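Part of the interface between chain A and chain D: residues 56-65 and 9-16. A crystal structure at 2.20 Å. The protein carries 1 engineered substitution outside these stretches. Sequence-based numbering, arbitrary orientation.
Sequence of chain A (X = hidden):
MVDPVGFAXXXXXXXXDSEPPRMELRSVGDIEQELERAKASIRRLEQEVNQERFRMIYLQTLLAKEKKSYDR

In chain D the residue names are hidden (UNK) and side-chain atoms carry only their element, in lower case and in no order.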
HETATM    1  N   MSE A  56       0.244   7.709   9.496  1.00 33.41           N
HETATM    2  CA  MSE A  56       0.454   8.917   8.719  1.00 33.38           C
HETATM    3  C   MSE A  56      -0.737   9.866   8.766  1.00 31.41           C
HETATM    4  O   MSE A  56      -0.645  10.947   9.324  1.00 29.78           O
HETATM    5  CB  MSE A  56       0.711   8.550   7.264  1.00 37.09           C
HETATM    6  CG  MSE A  56       2.138   8.556   6.802  1.00 39.90           C
HETATM    7 SE   MSE A  56       2.179   9.762   5.289  1.00 47.22          SE
HETATM    8  CE  MSE A  56       1.629   8.623   3.840  1.00 42.06           C
ATOM      9  N   ILE A  57      -1.852   9.463   8.159  1.00 29.77           N
ATOM     10  CA  ILE A  57      -3.051  10.300   8.122  1.00 29.47           C
ATOM     11  C   ILE A  57      -3.464  10.815   9.486  1.00 28.56           C
ATOM     12  O   ILE A  57      -3.759  12.000   9.650  1.00 26.35           O
ATOM     13  CB  ILE A  57      -4.236   9.541   7.489  1.00 29.73           C
ATOM     14  CG1 ILE A  57      -3.939   9.313   6.014  1.00 29.71           C
ATOM     15  CG2 ILE A  57      -5.559  10.334   7.658  1.00 30.61           C
ATOM     16  CD1 ILE A  57      -3.831  10.596   5.193  1.00 32.43           C
ATOM     17  N   TYR A  58      -3.511   9.925  10.467  1.00 28.12           N
ATOM     18  CA  TYR A  58      -3.884  10.321  11.823  1.00 27.84           C
ATOM     19  C   TYR A  58      -2.917  11.382  12.353  1.00 27.66           C
ATOM     20  O   TYR A  58      -3.323  12.361  12.987  1.00 27.67           O
ATOM     21  CB  TYR A  58      -3.849   9.104  12.741  1.00 28.83           C
ATOM     22  CG  TYR A  58      -4.091   9.456  14.191  1.00 30.70           C
ATOM     23  CD1 TYR A  58      -5.265  10.090  14.577  1.00 30.74           C
ATOM     24  CD2 TYR A  58      -3.149   9.157  15.173  1.00 30.64           C
ATOM     25  CE1 TYR A  58      -5.508  10.421  15.903  1.00 31.09           C
ATOM     26  CE2 TYR A  58      -3.380   9.487  16.521  1.00 32.35           C
ATOM     27  CZ  TYR A  58      -4.569  10.123  16.870  1.00 32.22           C
ATOM     28  OH  TYR A  58      -4.830  10.475  18.180  1.00 31.19           O
ATOM     29  N   LEU A  59      -1.631  11.178  12.091  1.00 26.76           N
ATOM     30  CA  LEU A  59      -0.628  12.114  12.563  1.00 25.52           C
ATOM     31  C   LEU A  59      -0.716  13.458  11.862  1.00 25.05           C
ATOM     32  O   LEU A  59      -0.643  14.491  12.531  1.00 24.19           O
ATOM     33  CB  LEU A  59       0.773  11.514  12.426  1.00 25.82           C
ATOM     34  CG  LEU A  59       1.033  10.298  13.313  1.00 25.33           C
ATOM     35  CD1 LEU A  59       2.364   9.694  12.956  1.00 25.67           C
ATOM     36  CD2 LEU A  59       1.009  10.692  14.782  1.00 27.56           C
ATOM     37  N   GLN A  60      -0.858  13.486  10.537  1.00 24.16           N
ATOM     38  CA  GLN A  60      -0.972  14.793   9.906  1.00 26.07           C
ATOM     39  C   GLN A  60      -2.283  15.480  10.290  1.00 27.25           C
ATOM     40  O   GLN A  60      -2.341  16.709  10.360  1.00 26.29           O
ATOM     41  CB  GLN A  60      -0.790  14.730   8.378  1.00 28.18           C
ATOM     42  CG  GLN A  60      -1.261  13.502   7.680  1.00 29.33           C
ATOM     43  CD  GLN A  60      -0.789  13.484   6.237  1.00 32.13           C
ATOM     44  OE1 GLN A  60       0.406  13.611   5.970  1.00 30.83           O
ATOM     45  NE2 GLN A  60      -1.723  13.332   5.298  1.00 32.31           N
ATOM     46  N   THR A  61      -3.329  14.690  10.546  1.00 29.75           N
ATOM     47  CA  THR A  61      -4.613  15.231  10.989  1.00 30.16           C
ATOM     48  C   THR A  61      -4.385  15.923  12.341  1.00 32.43           C
ATOM     49  O   THR A  61      -4.962  16.971  12.617  1.00 34.30           O
ATOM     50  CB  THR A  61      -5.659  14.099  11.191  1.00 31.29           C
ATOM     51  OG1 THR A  61      -5.941  13.477   9.936  1.00 29.54           O
ATOM     52  CG2 THR A  61      -6.961  14.648  11.749  1.00 29.80           C
ATOM     53  N   LEU A  62      -3.533  15.347  13.185  1.00 34.31           N
ATOM     54  CA  LEU A  62      -3.259  15.948  14.501  1.00 36.21           C
ATOM     55  C   LEU A  62      -2.522  17.280  14.478  1.00 37.94           C
ATOM     56  O   LEU A  62      -2.997  18.247  15.075  1.00 38.71           O
ATOM     57  CB  LEU A  62      -2.477  14.993  15.402  1.00 36.32           C
ATOM     58  CG  LEU A  62      -3.185  13.747  15.911  1.00 37.31           C
ATOM     59  CD1 LEU A  62      -2.222  12.952  16.779  1.00 38.74           C
ATOM     60  CD2 LEU A  62      -4.412  14.148  16.726  1.00 38.81           C
ATOM     61  N   LEU A  63      -1.362  17.355  13.823  1.00 39.01           N
ATOM     62  CA  LEU A  63      -0.648  18.633  13.818  1.00 41.34           C
ATOM     63  C   LEU A  63      -1.433  19.711  13.100  1.00 41.92           C
ATOM     64  O   LEU A  63      -1.169  20.893  13.275  1.00 42.31           O
ATOM     65  CB  LEU A  63       0.751  18.527  13.200  1.00 41.80           C
ATOM     66  CG  LEU A  63       0.925  18.153  11.740  1.00 41.47           C
ATOM     67  CD1 LEU A  63       2.310  18.523  11.254  1.00 41.81           C
ATOM     68  CD2 LEU A  63       0.726  16.687  11.625  1.00 43.61           C
ATOM     69  N   ALA A  64      -2.398  19.305  12.286  1.00 44.11           N
ATOM     70  CA  ALA A  64      -3.223  20.271  11.586  1.00 46.02           C
ATOM     71  C   ALA A  64      -4.133  20.957  12.605  1.00 47.64           C
ATOM     72  O   ALA A  64      -4.262  22.180  12.586  1.00 47.89           O
ATOM     73  CB  ALA A  64      -4.049  19.581  10.519  1.00 45.87           C
ATOM     74  N   LYS A  65      -4.749  20.175  13.497  1.00 50.42           N
ATOM     75  CA  LYS A  65      -5.649  20.726  14.516  1.00 54.01           C
ATOM     76  C   LYS A  65      -4.886  21.325  15.698  1.00 56.46           C
ATOM     77  O   LYS A  65      -5.452  21.562  16.775  1.00 57.40           O
ATOM     78  CB  LYS A  65      -6.634  19.656  15.024  1.00 54.29           C
ATOM     79  CG  LYS A  65      -6.070  18.650  16.015  1.00 55.77           C
ATOM     80  CD  LYS A  65      -7.147  17.642  16.416  1.00 56.36           C
ATOM     81  CE  LYS A  65      -6.647  16.654  17.464  1.00 56.98           C
ATOM     82  NZ  LYS A  65      -7.632  15.544  17.708  1.00 56.51           N
TER
ATOM     83  N   UNK D   9     -10.780  21.837   8.040  1.00 33.01           N
ATOM     84  CA  UNK D   9      -9.427  22.384   7.935  1.00 33.94           C
ATOM     85  C   UNK D   9      -8.425  21.238   7.793  1.00 32.17           C
ATOM     86  O   UNK D   9      -7.469  21.313   7.010  1.00 29.94           O
ATOM     87  c   UNK D   9      -9.795  25.378  10.467  1.00 40.99           C
ATOM     88  c   UNK D   9      -9.113  23.246   9.171  1.00 35.87           C
ATOM     89  c   UNK D   9     -10.169  24.352   9.394  1.00 38.89           C
ATOM     90  o   UNK D   9      -9.724  25.020  11.674  1.00 40.99           O
ATOM     91  o   UNK D   9      -9.576  26.553  10.094  1.00 40.01           O
ATOM     92  N   UNK D  10      -8.669  20.166   8.536  1.00 30.48           N
ATOM     93  CA  UNK D  10      -7.808  19.000   8.491  1.00 30.91           C
ATOM     94  C   UNK D  10      -7.901  18.342   7.114  1.00 30.65           C
ATOM     95  O   UNK D  10      -6.902  17.884   6.580  1.00 32.20           O
ATOM     96  c   UNK D  10      -8.215  18.014   9.583  1.00 31.51           C
ATOM     97  N   UNK D  11      -9.097  18.302   6.534  1.00 31.39           N
ATOM     98  CA  UNK D  11      -9.280  17.696   5.210  1.00 31.13           C
ATOM     99  C   UNK D  11      -8.633  18.548   4.126  1.00 31.97           C
ATOM    100  O   UNK D  11      -7.919  18.042   3.253  1.00 31.49           O
ATOM    101  n   UNK D  11     -11.403  16.927   1.271  1.00 29.63           N
ATOM    102  c   UNK D  11     -12.331  13.387   1.736  1.00 26.56           C
ATOM    103  c   UNK D  11     -11.692  15.674   1.720  1.00 29.61           C
ATOM    104  c   UNK D  11     -11.078  16.993   3.498  1.00 30.64           C
ATOM    105  c   UNK D  11     -11.733  14.485   3.834  1.00 29.15           C
ATOM    106  c   UNK D  11     -10.775  17.508   4.906  1.00 30.76           C
ATOM    107  c   UNK D  11     -11.033  17.713   2.336  1.00 30.16           C
ATOM    108  c   UNK D  11     -11.499  15.666   3.127  1.00 29.36           C
ATOM    109  c   UNK D  11     -12.149  13.346   3.128  1.00 26.77           C
ATOM    110  c   UNK D  11     -12.110  14.533   1.019  1.00 27.68           C
ATOM    111  N   UNK D  12      -8.890  19.849   4.174  1.00 32.97           N
ATOM    112  CA  UNK D  12      -8.316  20.756   3.195  1.00 33.81           C
ATOM    113  C   UNK D  12      -6.798  20.760   3.315  1.00 33.63           C
ATOM    114  O   UNK D  12      -6.092  20.906   2.321  1.00 33.86           O
ATOM    115  c   UNK D  12     -10.379  22.293   3.054  1.00 36.56           C
ATOM    116  n   UNK D  12     -12.849  25.256   3.324  1.00 38.98           N
ATOM    117  c   UNK D  12     -12.365  23.874   2.971  1.00 38.64           C
ATOM    118  c   UNK D  12     -10.912  23.689   3.404  1.00 37.94           C
ATOM    119  c   UNK D  12      -8.879  22.166   3.391  1.00 35.03           C
ATOM    120  N   UNK D  13      -6.295  20.572   4.533  1.00 33.36           N
ATOM    121  CA  UNK D  13      -4.854  20.551   4.767  1.00 34.10           C
ATOM    122  C   UNK D  13      -4.180  19.327   4.162  1.00 35.90           C
ATOM    123  O   UNK D  13      -2.994  19.370   3.831  1.00 35.81           O
ATOM    124  c   UNK D  13      -4.564  20.608   6.278  1.00 32.10           C
ATOM    125  N   UNK D  14      -4.912  18.224   4.026  1.00 36.46           N
ATOM    126  CA  UNK D  14      -4.300  17.018   3.466  1.00 37.04           C
ATOM    127  C   UNK D  14      -4.689  16.755   2.030  1.00 34.66           C
ATOM    128  O   UNK D  14      -3.936  16.130   1.287  1.00 34.55           O
ATOM    129  c   UNK D  14      -4.668  15.788   4.305  1.00 40.04           C
ATOM    130  c   UNK D  14      -4.463  14.540   6.481  1.00 45.12           C
ATOM    131  c   UNK D  14      -4.063  15.774   5.702  1.00 43.51           C
ATOM    132  n   UNK D  14      -5.121  14.745   7.621  1.00 46.04           N
ATOM    133  o   UNK D  14      -4.190  13.410   6.063  1.00 46.25           O
ATOM    134  N   UNK D  15      -5.871  17.228   1.657  1.00 33.87           N
ATOM    135  CA  UNK D  15      -6.420  17.042   0.321  1.00 33.96           C
ATOM    136  C   UNK D  15      -6.832  18.416  -0.209  1.00 35.36           C
ATOM    137  O   UNK D  15      -8.008  18.777  -0.198  1.00 36.15           O
ATOM    138  c   UNK D  15      -8.011  13.595   3.285  1.00 23.35           C
ATOM    139  c   UNK D  15      -6.014  13.036   2.073  1.00 24.26           C
ATOM    140  c   UNK D  15      -8.242  14.654   2.411  1.00 26.75           C
ATOM    141  c   UNK D  15      -7.370  14.924   1.360  1.00 27.84           C
ATOM    142  c   UNK D  15      -7.617  16.094   0.425  1.00 30.72           C
ATOM    143  c   UNK D  15      -6.253  14.106   1.199  1.00 27.02           C
ATOM    144  c   UNK D  15      -6.892  12.784   3.115  1.00 24.84           C
ATOM    145  N   UNK D  16      -5.845  19.202  -0.680  1.00 37.15           N
ATOM    146  CA  UNK D  16      -6.033  20.556  -1.223  1.00 40.11           C
ATOM    147  C   UNK D  16      -7.134  20.708  -2.274  1.00 41.87           C
ATOM    148  O   UNK D  16      -7.903  21.676  -2.249  1.00 41.29           O
ATOM    149  c   UNK D  16      -4.433  18.788  -0.782  1.00 37.48           C
ATOM    150  c   UNK D  16      -4.657  20.891  -1.808  1.00 39.77           C
ATOM    151  c   UNK D  16      -3.711  20.108  -0.940  1.00 38.72           C
TER

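Position D9 carries three carbons in a row, the third bearing two oxygens: a carboxylate carried on two methylenes from CA. Nothing on the chain A stretch lies within contact distance of it. This is Glu D9.

Position D10 has a single side-chain carbon. Its CB points toward the chain A stretch and lies 4.2 Å from CG2 of Thr A61, while its CA sits 4.3 Å from CB of Ala A64. One carbon means Ala D10, and the small residue marks the tightest backbone register, 5.5 Å between its CA and that of Thr A61.

At D11 one carbon leads to fused five- and six-membered rings holding eight carbons and one nitrogen. The CA-to-CB bond points away from the chain A stretch, and the side chain takes no part in the contact. This can only be Trp D11.

Position D12 runs four carbons in a row to a terminal nitrogen, fully extended beyond chi1 and out of reach of the chain A stretch. It is Lys D12.

At D13 a lone carbon again points toward the chain A stretch, its CB 4.4 Å from CB of Ala A64. This is Ala D13, three residues on from Ala D10.

Position D14 has three carbons, the third carrying one oxygen and one nitrogen. The oxygen lies 2.6 Å from NE2 of Gln A60 and the nitrogen 2.8 Å from OG1 of Thr A61, so a terminal amide fits both neighbours: Gln D14.

Position D15 has one carbon and then a six-carbon ring without heteroatoms. Its CA-to-CB bond points sideways, but the ring end comes nearer, bringing a ring carbon to 4.3 Å from CD1 of Ile A57. This is Phe D15, and the carbon is CZ.

At D16 three carbons close a ring onto the backbone nitrogen, beyond reach of the chain A stretch, giving Pro D16.

The two helices cross at 118°, and Gln D14 has the largest area covered by the other stretch. Its amide works at both ends: OE1 accepts from NE2 of Gln A60 in a nearly straight bond, and NE2 donates to OG1 of Thr A61. That hydroxyl in turn donates to O of Ile A57 at 2.7 Å from its OG1, tying the cross-chain bond to chain A's own helix. Around this polar centre the packing is small and apolar, alanine against threonine methyl and alanine, with Ile A57 and Phe D15 alongside. The rule to read is one amide that accepts and donates across the contact, with alanines where the backbones come close.

Chain D 9-16: EAWKAQFP
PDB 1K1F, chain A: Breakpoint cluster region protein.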